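Long-range contacts in glycerol dehydratase (Clostridium butyricum, PDB 1R9D), which probably catalyses the dehydration of glycerol without vitamin B12, as a member of the glycyl-radical enzyme family related to pyruvate formate-lyase: residues R379-T384 against N407-I412; N452-V457 against A554-S559; L459-G464 against Q476-M481; A599-N604 against R673-S678. All coordinates share one frame; numbering follows the deposited sequence.

Contact 1 (R379-T384 against N407-I412)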
# COMPACT_ATOMS: atom_id res chain seq x y z
N ARG A 379 30.53 -9.82 -26.41
CA ARG A 379 29.46 -9.78 -27.40
C ARG A 379 30.12 -10.03 -28.75
O ARG A 379 31.23 -9.55 -29.00
CB ARG A 379 28.78 -8.41 -27.40
CG ARG A 379 27.76 -8.24 -26.28
CD ARG A 379 27.15 -6.85 -26.27
NE ARG A 379 26.67 -6.46 -27.59
CZ ARG A 379 25.99 -5.34 -27.84
NH1 ARG A 379 25.69 -4.52 -26.84
NH2 ARG A 379 25.62 -5.05 -29.08
N ILE A 380 29.45 -10.79 -29.60
CA ILE A 380 29.97 -11.13 -30.92
C ILE A 380 28.92 -10.76 -31.97
O ILE A 380 27.74 -11.00 -31.76
CB ILE A 380 30.26 -12.65 -31.03
CG1 ILE A 380 31.31 -13.07 -30.00
CG2 ILE A 380 30.70 -13.01 -32.44
CD1 ILE A 380 32.67 -12.41 -30.19
N TRP A 381 29.34 -10.16 -33.07
CA TRP A 381 28.41 -9.83 -34.14
C TRP A 381 29.10 -10.00 -35.49
O TRP A 381 30.27 -10.37 -35.55
CB TRP A 381 27.84 -8.41 -33.97
CG TRP A 381 28.79 -7.27 -34.17
CD1 TRP A 381 29.90 -6.98 -33.43
CD2 TRP A 381 28.65 -6.22 -35.13
NE1 TRP A 381 30.47 -5.80 -33.88
CE2 TRP A 381 29.72 -5.31 -34.92
CE3 TRP A 381 27.73 -5.95 -36.16
CZ2 TRP A 381 29.88 -4.16 -35.69
CZ3 TRP A 381 27.90 -4.80 -36.92
CH2 TRP A 381 28.97 -3.92 -36.69
N ASN A 382 28.37 -9.77 -36.58
CA ASN A 382 28.94 -9.96 -37.91
C ASN A 382 30.26 -9.25 -38.17
O ASN A 382 31.11 -9.77 -38.90
CB ASN A 382 27.93 -9.56 -39.00
CG ASN A 382 26.86 -10.62 -39.23
OD1 ASN A 382 26.12 -10.57 -40.22
ND2 ASN A 382 26.78 -11.59 -38.33
N LYS A 383 30.44 -8.07 -37.59
CA LYS A 383 31.66 -7.30 -37.81
C LYS A 383 32.65 -7.28 -36.65
O LYS A 383 33.47 -6.37 -36.55
CB LYS A 383 31.31 -5.87 -38.21
CG LYS A 383 30.61 -5.76 -39.56
CD LYS A 383 30.31 -4.31 -39.92
CE LYS A 383 30.86 -3.96 -41.29
NZ LYS A 383 32.34 -4.13 -41.36
N THR A 384 32.59 -8.29 -35.78
CA THR A 384 33.53 -8.38 -34.67
C THR A 384 34.94 -8.48 -35.26
O THR A 384 35.17 -9.28 -36.16
CB THR A 384 33.28 -9.65 -33.82
OG1 THR A 384 32.02 -9.52 -33.15
CG2 THR A 384 34.40 -9.86 -32.80
N ASN A 407 25.49 -13.77 -28.77
CA ASN A 407 25.20 -13.43 -30.16
C ASN A 407 24.31 -12.21 -30.41
O ASN A 407 23.10 -12.29 -30.25
CB ASN A 407 24.59 -14.67 -30.83
CG ASN A 407 24.44 -14.53 -32.32
OD1 ASN A 407 24.99 -13.61 -32.93
ND2 ASN A 407 23.70 -15.46 -32.93
N ASP A 408 24.92 -11.10 -30.81
CA ASP A 408 24.20 -9.86 -31.12
C ASP A 408 23.13 -10.09 -32.18
O ASP A 408 22.05 -9.50 -32.12
CB ASP A 408 25.17 -8.83 -31.69
CG ASP A 408 25.91 -8.04 -30.63
OD1 ASP A 408 26.01 -8.49 -29.47
OD2 ASP A 408 26.41 -6.95 -30.99
N GLU A 409 23.46 -10.92 -33.16
CA GLU A 409 22.56 -11.18 -34.28
C GLU A 409 21.20 -11.77 -33.90
O GLU A 409 20.22 -11.59 -34.63
CB GLU A 409 23.27 -12.07 -35.31
CG GLU A 409 24.61 -11.50 -35.82
CD GLU A 409 24.48 -10.18 -36.56
OE1 GLU A 409 23.50 -10.03 -37.33
OE2 GLU A 409 25.36 -9.31 -36.41
N VAL A 410 21.14 -12.48 -32.78
CA VAL A 410 19.88 -13.05 -32.31
C VAL A 410 19.30 -12.18 -31.19
O VAL A 410 18.11 -11.86 -31.18
CB VAL A 410 20.08 -14.49 -31.73
CG1 VAL A 410 18.82 -14.93 -30.97
CG2 VAL A 410 20.37 -15.46 -32.85
N ILE A 411 20.16 -11.77 -30.27
CA ILE A 411 19.72 -10.97 -29.13
C ILE A 411 19.08 -9.63 -29.45
O ILE A 411 18.04 -9.29 -28.89
CB ILE A 411 20.88 -10.78 -28.13
CG1 ILE A 411 21.26 -12.14 -27.55
CG2 ILE A 411 20.48 -9.81 -27.02
CD1 ILE A 411 22.51 -12.12 -26.67
N ILE A 412 19.69 -8.86 -30.35
CA ILE A 412 19.14 -7.56 -30.71
C ILE A 412 17.71 -7.68 -31.26
O ILE A 412 16.80 -7.02 -30.77
CB ILE A 412 20.08 -6.82 -31.69
CG1 ILE A 412 21.39 -6.48 -30.96
CG2 ILE A 412 19.43 -5.54 -32.21
CD1 ILE A 412 22.47 -5.84 -31.83
O HOH W 1 27.32 -13.08 -34.05
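R379 lies across the carboxylate of D408 at about a right angle and grips it side-on with two nitrogens. A bend at chi3 (50°) sets NE facing the acid: NE donates to D408 OD1 at 2.8 Å, met on the syn side. NH2 donates to D408 OD2, also at 2.8 Å and nearly straight. The two planes stand 58° apart, and although OD2 lies in the guanidinium plane, NH2 approaches from above the carboxylate. Next to this salt bridge in the chain, I380 and N407 pair as a bridge between parallel strands 375-380 and 404-407, neighbours joined by a beta-alpha-beta connection. The pairing runs out into helix 408-417, where D408 N donates to I380 O (3.0 Å). N407 is the N-cap, its OD1 accepting weakly from E409 N while its ND2 is bound by G731 O. A water also donates to N407 OD1 and, weakly, to I380 O.

The strand end turns away through a type I turn, W381 to T384, with K383 N and T384 N over one face of the indole, whose NE1 bonds to D353. W381 CB meets D408 CB at 3.5 Å. Beyond it E409 OE2 accepts from N382 N at 3.0 Å, and its carboxylate stacks on the N382 amide, with ND2 at 3.2 Å from CD.

D408 has further partners, OD1 with Y428 OH and OD2 with Q347 NE2, while R379 NH2 also meets R426 O and the guanidinium makes a cation-pi contact with Y428. A buried acid gripped this fully is probably kept ionised, its charge offset by the arginine.

Contact 2 (N452-V457 against A554-S559)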
# COMPACT_ATOMS: atom_id res chain seq x y z
N ASN A 452 10.76 -27.25 -13.69
CA ASN A 452 11.23 -28.58 -14.09
C ASN A 452 10.42 -29.16 -15.25
O ASN A 452 9.34 -29.71 -15.05
CB ASN A 452 11.17 -29.54 -12.90
CG ASN A 452 11.89 -30.85 -13.17
OD1 ASN A 452 11.96 -31.31 -14.31
ND2 ASN A 452 12.41 -31.47 -12.11
N LEU A 453 10.94 -29.04 -16.46
CA LEU A 453 10.26 -29.55 -17.65
C LEU A 453 10.11 -31.07 -17.62
O LEU A 453 9.11 -31.60 -18.11
CB LEU A 453 11.03 -29.14 -18.91
CG LEU A 453 11.20 -27.64 -19.17
CD1 LEU A 453 12.19 -27.47 -20.32
CD2 LEU A 453 9.85 -27.00 -19.50
N ALA A 454 11.10 -31.76 -17.06
CA ALA A 454 11.05 -33.22 -16.99
C ALA A 454 9.88 -33.73 -16.15
O ALA A 454 9.30 -34.78 -16.44
CB ALA A 454 12.38 -33.76 -16.44
N ARG A 455 9.54 -33.00 -15.09
CA ARG A 455 8.43 -33.39 -14.24
C ARG A 455 7.11 -33.34 -14.99
O ARG A 455 6.19 -34.10 -14.69
CB ARG A 455 8.36 -32.48 -13.01
CG ARG A 455 9.46 -32.75 -11.99
CD ARG A 455 9.08 -33.94 -11.12
NE ARG A 455 8.01 -33.58 -10.19
CZ ARG A 455 7.24 -34.44 -9.56
NH1 ARG A 455 7.40 -35.74 -9.74
NH2 ARG A 455 6.29 -34.01 -8.74
N ILE A 456 7.01 -32.45 -15.97
CA ILE A 456 5.78 -32.34 -16.75
C ILE A 456 5.61 -33.61 -17.60
O ILE A 456 4.49 -34.08 -17.82
CB ILE A 456 5.81 -31.08 -17.67
CG1 ILE A 456 5.91 -29.82 -16.80
CG2 ILE A 456 4.54 -31.02 -18.52
CD1 ILE A 456 4.76 -29.64 -15.80
N VAL A 457 6.72 -34.17 -18.07
CA VAL A 457 6.64 -35.40 -18.86
C VAL A 457 6.17 -36.53 -17.94
O VAL A 457 5.32 -37.33 -18.31
CB VAL A 457 8.00 -35.79 -19.47
CG1 VAL A 457 7.92 -37.17 -20.11
CG2 VAL A 457 8.41 -34.76 -20.53
N ALA A 554 17.00 -31.09 -23.08
CA ALA A 554 17.43 -32.30 -23.77
C ALA A 554 16.63 -33.51 -23.29
O ALA A 554 16.31 -34.40 -24.08
CB ALA A 554 18.92 -32.54 -23.56
N ASN A 555 16.30 -33.53 -22.00
CA ASN A 555 15.54 -34.64 -21.45
C ASN A 555 14.15 -34.71 -22.08
O ASN A 555 13.63 -35.80 -22.34
CB ASN A 555 15.43 -34.52 -19.93
CG ASN A 555 16.79 -34.46 -19.25
OD1 ASN A 555 17.32 -33.38 -19.00
ND2 ASN A 555 17.37 -35.62 -18.96
N ILE A 556 13.54 -33.55 -22.32
CA ILE A 556 12.21 -33.51 -22.93
C ILE A 556 12.24 -33.95 -24.39
O ILE A 556 11.38 -34.71 -24.83
CB ILE A 556 11.58 -32.10 -22.80
CG1 ILE A 556 10.90 -31.96 -21.44
CG2 ILE A 556 10.53 -31.88 -23.89
CD1 ILE A 556 11.77 -32.35 -20.27
N GLY A 557 13.22 -33.46 -25.15
CA GLY A 557 13.32 -33.84 -26.54
C GLY A 557 13.55 -35.33 -26.69
O GLY A 557 12.87 -36.01 -27.47
N ASP A 558 14.51 -35.86 -25.93
CA ASP A 558 14.83 -37.28 -25.98
C ASP A 558 13.65 -38.13 -25.48
O ASP A 558 13.39 -39.21 -26.01
CB ASP A 558 16.09 -37.56 -25.15
CG ASP A 558 17.33 -36.86 -25.71
OD1 ASP A 558 17.35 -36.55 -26.92
OD2 ASP A 558 18.30 -36.62 -24.95
N SER A 559 12.95 -37.65 -24.46
CA SER A 559 11.80 -38.39 -23.93
C SER A 559 10.64 -38.38 -24.92
O SER A 559 9.99 -39.40 -25.14
CB SER A 559 11.32 -37.80 -22.60
OG SER A 559 12.30 -37.95 -21.58
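N555 O is gripped by two donors from one residue: S559 OG at 2.6 Å and S559 N at 2.9 Å reach it from opposite faces of its plane. The pair belongs to helix 553-569, which packs beside helix 453-461 in a parallel arrangement. The short axes come within 9.1 Å, with their N-to-C directions 27° apart. Each helix follows one of two neighbouring parallel strands, 543-551 and 449-452, the repeated strand-then-helix order of an alpha/beta fold such as the barrel of glycyl-radical enzymes. N452 marks the change from strand to helix as the N-cap, its OD1 accepting from R455 N, while its ND2 bonds to T652.

No hydrogen bond crosses between the segments; the join is apolar and centres on I556. Its chi2 of 50° swings CD1 onto the first turn of the other helix, where it presses on the peptide between L453 and A454, 3.3 Å from A454 N and 3.4 Å from L453 C. L453 CB lies against the same methyl at 3.6 Å, and A454 CB touches it more loosely. One turn further along, V457 and I556 slide past each other in opposite directions, CG2 of V457 meeting CG1 of I556 at 3.9 Å.

All the touching residues are buried. Y491 of helix 484-516 also packs on I556, and Y620 of helix 607-624 on L453, so helices 484-516 and 607-624 also border the pair. At the far end of the contact V457 CG1 sits 4.3 Å from S559 CB, the carbon carrying the hydroxyl bonded to N555 O.

Contact 3 (L459-G464 against Q476-M481)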
# COMPACT_ATOMS: atom_id res chain seq x y z
N LEU A 459 4.40 -36.29 -15.21
CA LEU A 459 3.00 -36.08 -14.87
C LEU A 459 2.07 -36.35 -16.04
O LEU A 459 0.88 -36.62 -15.85
CB LEU A 459 2.78 -34.66 -14.34
CG LEU A 459 3.37 -34.40 -12.95
CD1 LEU A 459 3.24 -32.92 -12.62
CD2 LEU A 459 2.65 -35.25 -11.91
N THR A 460 2.58 -36.25 -17.27
CA THR A 460 1.76 -36.53 -18.44
C THR A 460 1.53 -38.04 -18.48
O THR A 460 0.41 -38.51 -18.68
CB THR A 460 2.46 -36.09 -19.75
OG1 THR A 460 2.75 -34.69 -19.69
CG2 THR A 460 1.57 -36.37 -20.95
N ILE A 461 2.61 -38.79 -18.28
CA ILE A 461 2.53 -40.24 -18.28
C ILE A 461 1.66 -40.75 -17.12
O ILE A 461 0.97 -41.75 -17.26
CB ILE A 461 3.94 -40.87 -18.19
CG1 ILE A 461 4.66 -40.66 -19.53
CG2 ILE A 461 3.84 -42.35 -17.84
CD1 ILE A 461 6.07 -41.20 -19.57
N ASN A 462 1.69 -40.04 -15.99
CA ASN A 462 0.89 -40.44 -14.83
C ASN A 462 -0.42 -39.66 -14.64
O ASN A 462 -1.01 -39.68 -13.57
CB ASN A 462 1.74 -40.36 -13.56
CG ASN A 462 2.88 -41.36 -13.55
OD1 ASN A 462 2.72 -42.50 -13.98
ND2 ASN A 462 4.04 -40.95 -13.04
N SER A 463 -0.87 -38.98 -15.69
CA SER A 463 -2.11 -38.21 -15.65
C SER A 463 -2.27 -37.27 -14.46
O SER A 463 -3.33 -37.23 -13.83
CB SER A 463 -3.32 -39.16 -15.69
OG SER A 463 -3.38 -39.86 -16.92
N GLY A 464 -1.22 -36.51 -14.15
CA GLY A 464 -1.29 -35.57 -13.04
C GLY A 464 -1.30 -36.17 -11.65
O GLY A 464 -1.49 -35.46 -10.67
N GLN A 476 -6.07 -37.23 -19.90
CA GLN A 476 -6.34 -38.57 -20.42
C GLN A 476 -5.34 -39.63 -19.94
O GLN A 476 -4.13 -39.40 -19.95
CB GLN A 476 -6.35 -38.53 -21.94
CG GLN A 476 -6.33 -39.89 -22.62
CD GLN A 476 -6.34 -39.78 -24.12
OE1 GLN A 476 -5.61 -38.98 -24.70
NE2 GLN A 476 -7.16 -40.60 -24.77
N ASN A 477 -5.85 -40.78 -19.51
CA ASN A 477 -5.00 -41.87 -19.05
C ASN A 477 -4.06 -42.29 -20.18
O ASN A 477 -4.50 -42.55 -21.30
CB ASN A 477 -5.85 -43.08 -18.64
CG ASN A 477 -6.76 -42.77 -17.46
OD1 ASN A 477 -6.30 -42.39 -16.39
ND2 ASN A 477 -8.07 -42.94 -17.66
N PHE A 478 -2.77 -42.34 -19.88
CA PHE A 478 -1.76 -42.72 -20.86
C PHE A 478 -2.06 -44.08 -21.49
O PHE A 478 -1.84 -44.28 -22.69
CB PHE A 478 -0.38 -42.75 -20.20
CG PHE A 478 0.74 -43.02 -21.15
CD1 PHE A 478 1.81 -43.84 -20.78
CD2 PHE A 478 0.75 -42.45 -22.42
CE1 PHE A 478 2.86 -44.08 -21.65
CE2 PHE A 478 1.81 -42.68 -23.31
CZ PHE A 478 2.86 -43.50 -22.92
N GLU A 479 -2.55 -45.02 -20.68
CA GLU A 479 -2.87 -46.37 -21.15
C GLU A 479 -3.91 -46.39 -22.26
O GLU A 479 -3.94 -47.31 -23.07
CB GLU A 479 -3.38 -47.24 -20.00
CG GLU A 479 -2.41 -47.40 -18.84
CD GLU A 479 -2.61 -46.36 -17.76
OE1 GLU A 479 -2.68 -45.15 -18.08
OE2 GLU A 479 -2.69 -46.75 -16.57
N GLU A 480 -4.75 -45.36 -22.30
CA GLU A 480 -5.81 -45.29 -23.30
C GLU A 480 -5.46 -44.49 -24.55
O GLU A 480 -6.26 -44.41 -25.49
CB GLU A 480 -7.07 -44.69 -22.67
CG GLU A 480 -7.67 -45.53 -21.57
CD GLU A 480 -8.70 -44.77 -20.76
OE1 GLU A 480 -9.55 -44.10 -21.38
OE2 GLU A 480 -8.66 -44.86 -19.52
N MET A 481 -4.27 -43.89 -24.58
CA MET A 481 -3.85 -43.10 -25.73
C MET A 481 -3.49 -43.96 -26.93
O MET A 481 -2.80 -44.97 -26.81
CB MET A 481 -2.66 -42.22 -25.37
CG MET A 481 -3.00 -41.13 -24.37
SD MET A 481 -1.57 -40.08 -24.03
CE MET A 481 -2.30 -38.95 -22.84
O HOH W 2 -2.05 -37.60 -19.36
O HOH W 3 -1.80 -42.08 -16.97
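With CG anti to its backbone N (chi1 -175°), F478 brings its ring beside I461, whose CG2 is likewise anti to N. The two side chains lie side by side and point the same way: I461 CG2 meets F478 CD1 at 3.9 Å, and I461 CG1 lies over one face of the ring. Here helix 453-461 ends in a Schellman motif. G464 N closes back on L459 O (2.7 Å), S463 N on T460 O, and S463 has the positive phi of the C-prime residue (49°).

A helix end leaves carbonyls to be satisfied, and water does much of this work. One water donates to T460 O at 2.7 Å and to Q476 O at 2.8 Å. A second donates to I461 O, accepts from F478 N at 3.1 Å, and is hydrogen-bonded to S463 OG at 2.7 Å. S463 OG also bonds to T475 O, just before segment 476-481.

Segment 476-481 leads through a short 3-10 turn toward helix 484-516. F568 of helix 553-569 packs on F478 and M481, and M481 SD lies at the edge of the F478 ring, in its plane.

Contact 4 (A599-N604 against R673-S678)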
# COMPACT_ATOMS: atom_id res chain seq x y z
N ALA A 599 17.05 -44.89 -28.70
CA ALA A 599 16.22 -44.03 -29.55
C ALA A 599 17.10 -42.82 -29.90
O ALA A 599 18.07 -42.54 -29.19
CB ALA A 599 14.97 -43.59 -28.80
N PRO A 600 16.77 -42.09 -30.98
CA PRO A 600 17.56 -40.91 -31.38
C PRO A 600 17.73 -39.88 -30.26
O PRO A 600 16.76 -39.56 -29.58
CB PRO A 600 16.77 -40.34 -32.56
CG PRO A 600 16.04 -41.53 -33.11
CD PRO A 600 15.60 -42.26 -31.86
N LYS A 601 18.94 -39.36 -30.09
CA LYS A 601 19.22 -38.38 -29.04
C LYS A 601 19.58 -36.99 -29.55
O LYS A 601 20.26 -36.83 -30.57
CB LYS A 601 20.35 -38.90 -28.14
CG LYS A 601 20.01 -40.16 -27.35
CD LYS A 601 19.01 -39.88 -26.23
CE LYS A 601 18.60 -41.15 -25.48
NZ LYS A 601 17.67 -42.01 -26.28
N PHE A 602 19.12 -35.98 -28.82
CA PHE A 602 19.38 -34.57 -29.13
C PHE A 602 20.88 -34.29 -29.10
O PHE A 602 21.60 -34.77 -28.22
CB PHE A 602 18.65 -33.71 -28.09
CG PHE A 602 18.87 -32.24 -28.24
CD1 PHE A 602 18.37 -31.55 -29.34
CD2 PHE A 602 19.53 -31.52 -27.23
CE1 PHE A 602 18.52 -30.17 -29.44
CE2 PHE A 602 19.68 -30.13 -27.33
CZ PHE A 602 19.17 -29.45 -28.44
N GLY A 603 21.37 -33.51 -30.07
CA GLY A 603 22.78 -33.17 -30.10
C GLY A 603 23.61 -33.89 -31.14
O GLY A 603 24.84 -33.82 -31.11
N ASN A 604 22.95 -34.58 -32.07
CA ASN A 604 23.63 -35.32 -33.13
C ASN A 604 23.17 -34.88 -34.52
O ASN A 604 23.41 -35.57 -35.52
CB ASN A 604 23.38 -36.82 -32.96
CG ASN A 604 24.03 -37.37 -31.72
OD1 ASN A 604 25.25 -37.53 -31.66
ND2 ASN A 604 23.22 -37.64 -30.70
N ARG A 673 24.38 -35.75 -21.05
CA ARG A 673 25.71 -36.36 -20.96
C ARG A 673 25.86 -37.62 -21.81
O ARG A 673 25.01 -38.50 -21.78
CB ARG A 673 26.04 -36.70 -19.50
CG ARG A 673 25.10 -37.70 -18.87
CD ARG A 673 25.58 -38.13 -17.50
NE ARG A 673 25.53 -37.05 -16.52
CZ ARG A 673 25.73 -37.21 -15.22
NH1 ARG A 673 26.00 -38.42 -14.74
NH2 ARG A 673 25.65 -36.18 -14.40
N GLY A 674 26.96 -37.68 -22.55
CA GLY A 674 27.27 -38.82 -23.40
C GLY A 674 26.35 -39.07 -24.58
O GLY A 674 26.54 -40.03 -25.32
N CYS A 675 25.36 -38.20 -24.78
CA CYS A 675 24.42 -38.36 -25.88
C CYS A 675 24.91 -37.77 -27.19
O CYS A 675 24.52 -38.23 -28.27
CB CYS A 675 23.07 -37.77 -25.51
SG CYS A 675 22.17 -38.77 -24.32
N ASP A 676 25.75 -36.74 -27.11
CA ASP A 676 26.29 -36.10 -28.30
C ASP A 676 27.59 -36.80 -28.69
O ASP A 676 28.67 -36.46 -28.21
CB ASP A 676 26.49 -34.59 -28.06
CG ASP A 676 27.11 -34.27 -26.70
OD1 ASP A 676 26.95 -35.06 -25.74
OD2 ASP A 676 27.75 -33.20 -26.58
N VAL A 677 27.46 -37.79 -29.57
CA VAL A 677 28.59 -38.59 -30.02
C VAL A 677 28.98 -38.34 -31.48
O VAL A 677 29.65 -39.17 -32.10
CB VAL A 677 28.26 -40.09 -29.86
CG1 VAL A 677 27.99 -40.40 -28.40
CG2 VAL A 677 27.04 -40.45 -30.71
N SER A 678 28.58 -37.20 -32.02
CA SER A 678 28.89 -36.88 -33.40
C SER A 678 29.79 -35.66 -33.57
O SER A 678 29.90 -35.11 -34.67
CB SER A 678 27.58 -36.68 -34.18
OG SER A 678 26.71 -37.78 -33.98
O HOH W 4 27.59 -34.76 -31.20
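Two irregular loops meet here, one leading into helix 607-624 and the other, in the glycine-radical region of the sequence, leading into helix 680-687. A single asparagine, N604, ties them together through both ends of its side-chain amide. Its CG stands anti to the carbonyl carbon (chi1 -67°), from where the amide extends to the opposing backbone.

ND2 donates to C675 O across the contact at 2.8 Å and to K601 O of its own loop at 3.1 Å. Both bonds are nearly straight and both acceptors lie close to the amide plane, as expected when each hydrogen serves one carbonyl. OD1 is a double acceptor: V677 N reaches a lone pair in the carbonyl plane at 3.1 Å, and S678 OG donates at 2.8 Å from slightly off that plane. Together these four bonds fix the rotation of the amide.

Beside the asparagine, G603 has a positive phi (105°) and brings its backbone close to D676, whose CB is 3.6 Å from G603 O. A water donates to G603 O and accepts from S678 N, adding a bridge between the main chains. The aliphatic part of K601 lies against C675, CD at 3.9 Å from SG, while its NZ turns back to A599 O and L596 O.

The D676 carboxylate faces the C-terminal tail, bonding to T783 and H785. The arrangement is that of two irregular loops cross-linked by one side-chain amide, whose four bonds include three to main-chain groups; it joins the loop before helix 607-624 to the loop before helix 680-687.

Overall arrangement
Contacts 2, 3 and 4 lie on the same side of the chain's centre, contact 2 being about 15 Å from each of the others, centre to centre. Helix 453-461 serves both contacts 2 and 3, its start packing in one and its end capped in the other, and contact 3 is nested in the loop that contact 2 closes. Contact 4 touches contact 2 directly, D558 OD1 lying 2.7 Å from F602 N, a probable hydrogen bond, with A554 packed on the F602 ring. Contact 1 stands apart, its nearest atoms about 15 Å from contact 4. None of the four includes G763, the predicted radical glycine; contact 4 does join the region containing it to the preceding part of the chain.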